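Local coordinates for lipoprotein (Streptococcus pneumoniae, PDB 3CX3) that binds zinc between two lobes and probably serves as the substrate-binding lipoprotein of an ABC transporter for zinc uptake, at residues 63-67 and 68-72; 47-50 and 51-54. One frame throughout, in Å; residues are numbered along the deposited sequence.

Contact 1. Residues 63-67 and 68-72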
loop_
_atom_site.group_PDB
_atom_site.type_symbol
_atom_site.label_atom_id
_atom_site.label_comp_id
_atom_site.label_asym_id
_atom_site.label_seq_id
_atom_site.Cartn_x
_atom_site.Cartn_y
_atom_site.Cartn_z
ATOM N N VAL A 63 -1.690 -14.172 -4.475
ATOM C CA VAL A 63 -0.657 -13.242 -4.028
ATOM C C VAL A 63 -1.201 -12.212 -3.059
ATOM O O VAL A 63 -2.112 -11.448 -3.414
ATOM C CB VAL A 63 0.013 -12.507 -5.223
ATOM C CG1 VAL A 63 1.068 -11.552 -4.741
ATOM C CG2 VAL A 63 0.632 -13.498 -6.182
ATOM N N TYR A 64 -0.650 -12.204 -1.838
ATOM C CA TYR A 64 -0.971 -11.165 -0.870
ATOM C C TYR A 64 0.275 -10.361 -0.473
ATOM O O TYR A 64 1.382 -10.661 -0.936
ATOM C CB TYR A 64 -1.785 -11.722 0.335
ATOM C CG TYR A 64 -1.000 -12.578 1.279
ATOM C CD1 TYR A 64 -0.690 -13.889 0.967
ATOM C CD2 TYR A 64 -0.549 -12.064 2.489
ATOM C CE1 TYR A 64 0.047 -14.667 1.845
ATOM C CE2 TYR A 64 0.190 -12.835 3.369
ATOM C CZ TYR A 64 0.488 -14.133 3.032
ATOM O OH TYR A 64 1.223 -14.905 3.911
ATOM N N HIS A 65 0.096 -9.315 0.340
ATOM C CA HIS A 65 1.207 -8.436 0.737
ATOM C C HIS A 65 2.054 -9.073 1.827
ATOM O O HIS A 65 3.240 -9.310 1.607
ATOM C CB HIS A 65 0.693 -7.044 1.139
ATOM C CG HIS A 65 1.731 -6.124 1.726
ATOM N ND1 HIS A 65 2.790 -5.617 0.999
ATOM C CD2 HIS A 65 1.828 -5.565 2.959
ATOM C CE1 HIS A 65 3.523 -4.826 1.772
ATOM N NE2 HIS A 65 2.948 -4.760 2.960
ATOM N N SER A 66 1.440 -9.372 2.981
ATOM C CA SER A 66 2.194 -9.684 4.207
ATOM C C SER A 66 1.359 -10.339 5.287
ATOM O O SER A 66 0.172 -10.059 5.416
ATOM C CB SER A 66 2.777 -8.395 4.784
ATOM O OG SER A 66 3.358 -8.604 6.047
ATOM N N HIS A 67 1.990 -11.172 6.112
ATOM C CA HIS A 67 1.277 -11.868 7.171
ATOM C C HIS A 67 0.748 -10.880 8.210
ATOM O O HIS A 67 -0.251 -11.148 8.868
ATOM C CB HIS A 67 2.157 -12.963 7.812
ATOM C CG HIS A 67 3.457 -12.461 8.369
ATOM N ND1 HIS A 67 4.632 -12.473 7.648
ATOM C CD2 HIS A 67 3.769 -11.948 9.587
ATOM C CE1 HIS A 67 5.607 -11.967 8.386
ATOM N NE2 HIS A 67 5.110 -11.638 9.565
ATOM N N THR A 68 1.429 -9.737 8.329
ATOM C CA THR A 68 1.061 -8.622 9.204
ATOM C C THR A 68 -0.102 -7.718 8.698
ATOM O O THR A 68 -0.493 -6.746 9.393
ATOM C CB THR A 68 2.288 -7.724 9.435
ATOM O OG1 THR A 68 2.597 -7.017 8.233
ATOM C CG2 THR A 68 3.477 -8.547 9.804
ATOM N N LEU A 69 -0.644 -8.020 7.511
ATOM C CA LEU A 69 -1.745 -7.245 6.945
ATOM C C LEU A 69 -2.942 -8.174 6.673
ATOM O O LEU A 69 -3.924 -8.214 7.430
ATOM C CB LEU A 69 -1.301 -6.564 5.642
ATOM C CG LEU A 69 -1.714 -5.120 5.278
ATOM C CD1 LEU A 69 -1.949 -4.974 3.738
ATOM C CD2 LEU A 69 -2.906 -4.566 6.120
ATOM N N GLU A 70 -2.845 -8.923 5.581
ATOM C CA GLU A 70 -3.791 -9.975 5.300
ATOM C C GLU A 70 -3.501 -11.158 6.240
ATOM O O GLU A 70 -2.744 -12.075 5.895
ATOM C CB GLU A 70 -3.719 -10.365 3.831
ATOM C CG GLU A 70 -3.770 -9.168 2.865
ATOM C CD GLU A 70 -2.401 -8.794 2.320
ATOM O OE1 GLU A 70 -1.420 -8.743 3.137
ATOM O OE2 GLU A 70 -2.308 -8.579 1.073
ATOM N N SER A 71 -4.097 -11.081 7.438
ATOM C CA SER A 71 -3.976 -12.087 8.514
ATOM C C SER A 71 -4.582 -13.456 8.193
ATOM O O SER A 71 -4.038 -14.472 8.628
ATOM C CB SER A 71 -4.616 -11.573 9.803
ATOM O OG SER A 71 -3.801 -10.605 10.425
ATOM N N TRP A 72 -5.726 -13.493 7.501
ATOM C CA TRP A 72 -6.149 -14.736 6.852
ATOM C C TRP A 72 -5.131 -14.848 5.729
ATOM O O TRP A 72 -4.780 -13.835 5.138
ATOM C CB TRP A 72 -7.540 -14.599 6.230
ATOM C CG TRP A 72 -7.442 -13.987 4.856
ATOM C CD1 TRP A 72 -7.248 -14.642 3.656
ATOM C CD2 TRP A 72 -7.439 -12.597 4.557
ATOM N NE1 TRP A 72 -7.157 -13.732 2.628
ATOM C CE2 TRP A 72 -7.266 -12.471 3.154
ATOM C CE3 TRP A 72 -7.587 -11.447 5.333
ATOM C CZ2 TRP A 72 -7.242 -11.246 2.524
ATOM C CZ3 TRP A 72 -7.554 -10.233 4.712
ATOM C CH2 TRP A 72 -7.387 -10.137 3.315
#
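The carboxylate of Glu70 is folded against the turn that leaves strand 61-64 and takes two successive backbone N-H groups, one on each oxygen. Glu70 OE2 accepts from His65 N at 2.6 Å, nearly straight at 169°, and Glu70 OE1 accepts from Ser66 N at 2.9 Å; both donors come from the syn side, tilted somewhat out of the carboxylate plane. A bend at chi2 (102°) folds the chain back so that the carboxylate faces these amides. It stands almost perpendicular to the Tyr64 ring, 87° between planes, with Glu70 OE1 at the ring edge, 3.5 Å from Tyr64 CD2. Strand 61-64 is an inner strand of the parallel sheet in the N-terminal lobe, and Glu70 ties the loop back onto the residues that directly follow the strand; Ser16 OG, beyond strand 12-15, is also hydrogen-bonded to Glu70 OE2. Farther round, Ser66 OG and Thr68 OG1 share a hydrogen bond of 2.8 Å, while Leu69 N hydrogen-bonds back to Ser66 O. Thr68 CG2 lies 3.4 Å from His67 CD2, and His67 ND1 is hydrogen-bonded to Glu89. The His65 ring, whose two nitrogens are hydrogen-bonded to Pro119 O and Glu131, approaches Leu69 CD1 obliquely.

Contact 2. Residues 47-50 and 51-54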
loop_
_atom_site.group_PDB
_atom_site.type_symbol
_atom_site.label_atom_id
_atom_site.label_comp_id
_atom_site.label_asym_id
_atom_site.label_seq_id
_atom_site.Cartn_x
_atom_site.Cartn_y
_atom_site.Cartn_z
ATOM N N GLU A 47 -12.352 -9.350 5.622
ATOM C CA GLU A 47 -12.222 -10.790 5.848
ATOM C C GLU A 47 -12.934 -11.483 4.705
ATOM O O GLU A 47 -14.114 -11.219 4.474
ATOM C CB GLU A 47 -12.818 -11.225 7.193
ATOM C CG GLU A 47 -12.303 -10.471 8.422
ATOM C CD GLU A 47 -10.949 -10.973 8.933
ATOM O OE1 GLU A 47 -10.376 -11.908 8.344
ATOM O OE2 GLU A 47 -10.452 -10.423 9.942
ATOM N N PRO A 48 -12.220 -12.363 3.978
ATOM C CA PRO A 48 -12.756 -13.007 2.771
ATOM C C PRO A 48 -13.990 -13.874 3.039
ATOM O O PRO A 48 -13.979 -14.704 3.951
ATOM C CB PRO A 48 -11.590 -13.883 2.304
ATOM C CG PRO A 48 -10.779 -14.114 3.551
ATOM C CD PRO A 48 -10.852 -12.823 4.277
ATOM N N SER A 49 -15.039 -13.656 2.246
ATOM C CA SER A 49 -16.220 -14.525 2.212
ATOM C C SER A 49 -15.863 -15.975 1.861
ATOM O O SER A 49 -14.760 -16.251 1.387
ATOM C CB SER A 49 -17.213 -13.999 1.176
ATOM O OG SER A 49 -16.797 -14.324 -0.139
ATOM N N ALA A 50 -16.798 -16.901 2.079
ATOM C CA ALA A 50 -16.621 -18.294 1.636
ATOM C C ALA A 50 -16.338 -18.370 0.134
ATOM O O ALA A 50 -15.689 -19.303 -0.348
ATOM C CB ALA A 50 -17.846 -19.110 1.979
ATOM N N ASN A 51 -16.830 -17.365 -0.587
ATOM C CA ASN A 51 -16.743 -17.272 -2.043
ATOM C C ASN A 51 -15.325 -16.948 -2.498
ATOM O O ASN A 51 -14.795 -17.594 -3.402
ATOM C CB ASN A 51 -17.678 -16.157 -2.512
ATOM C CG ASN A 51 -18.588 -16.580 -3.628
ATOM O OD1 ASN A 51 -19.401 -17.501 -3.477
ATOM N ND2 ASN A 51 -18.485 -15.886 -4.758
ATOM N N ASP A 52 -14.732 -15.942 -1.850
ATOM C CA ASP A 52 -13.379 -15.474 -2.121
ATOM C C ASP A 52 -12.375 -16.547 -1.759
ATOM O O ASP A 52 -11.401 -16.778 -2.485
ATOM C CB ASP A 52 -13.087 -14.208 -1.302
ATOM C CG ASP A 52 -13.944 -13.018 -1.721
ATOM O OD1 ASP A 52 -14.590 -12.417 -0.833
ATOM O OD2 ASP A 52 -13.967 -12.676 -2.932
ATOM N N ILE A 53 -12.618 -17.189 -0.620
ATOM C CA ILE A 53 -11.838 -18.335 -0.188
ATOM C C ILE A 53 -11.839 -19.411 -1.271
ATOM O O ILE A 53 -10.784 -19.908 -1.642
ATOM C CB ILE A 53 -12.390 -18.930 1.139
ATOM C CG1 ILE A 53 -12.330 -17.905 2.281
ATOM C CG2 ILE A 53 -11.649 -20.218 1.512
ATOM C CD1 ILE A 53 -10.923 -17.604 2.801
ATOM N N ALA A 54 -13.021 -19.763 -1.767
ATOM C CA ALA A 54 -13.143 -20.790 -2.794
ATOM C C ALA A 54 -12.530 -20.327 -4.123
ATOM O O ALA A 54 -11.928 -21.130 -4.840
ATOM C CB ALA A 54 -14.588 -21.204 -2.972
#
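Ser49 and Asp52 face each other across the first turn of helix 50-58 and form a capping box, with Ser49 as the N-cap. With chi1 at 77°, Ser49 OG is placed between its own backbone N and carbonyl carbon, where it accepts from Asp52 N at 3.1 Å and 161°. A weaker, more bent bond reaches the same oxygen from Asn51 N. The return half of the box is looser: Asp52 OD1 lies 3.3 Å from Ser49 N and receives a weak bond from it, and a second weak one comes from Ser49 OG at 3.0 Å. Asp52 CG is turned beside its own backbone N (chi1 -66°), which keeps the carboxylate at the helix start, where its negative charge would probably be favoured by the helix dipole.

The closer apolar packing is on the Pro48 side. Ile53 CD1 meets the proline ring at Pro48 CG, 3.6 Å away, a hydrophobic staple: Pro48, just before the N-cap, packs against Ile53 in the first turn. Beside it, Ile53 N gives a nearly linear bond of 3.1 Å to Ser49 O, the first regular helical bond, followed by Ala54 N to Ala50 O. By contrast, Ala50, Asn51 and Ala54 lie on the solvent side, where Ala54 CB lies 3.4 Å from Ala50 O. The whole turn is at the surface of the N-terminal lobe: helix 50-58 starts here, after the long loop from strand 33-36, and leads into strand 61-64, while Asp52 packs on Ile37, Ser39 and Phe46 of that loop.

In the fold
The two contacts follow each other along the chain: contact 2 starts helix 50-58, which leads into strand 61-64, and contact 1 turns the chain at the far end of that strand. Their centres are 15 Å apart, yet they touch directly, since Trp72 CD2 packs 3.4 Å from Pro48 CD. Contact 1 is the buried one and the nearer to the metal: the side chain of Leu69 is about 6 Å from the zinc ion, which His44, His120, His184 and Glu259 bind. Contact 2 stays at the surface, its centre about 21 Å from the centre of the chain, but its loop also carries the zinc ligand His44, whose neighbour Ile43 touches Leu69.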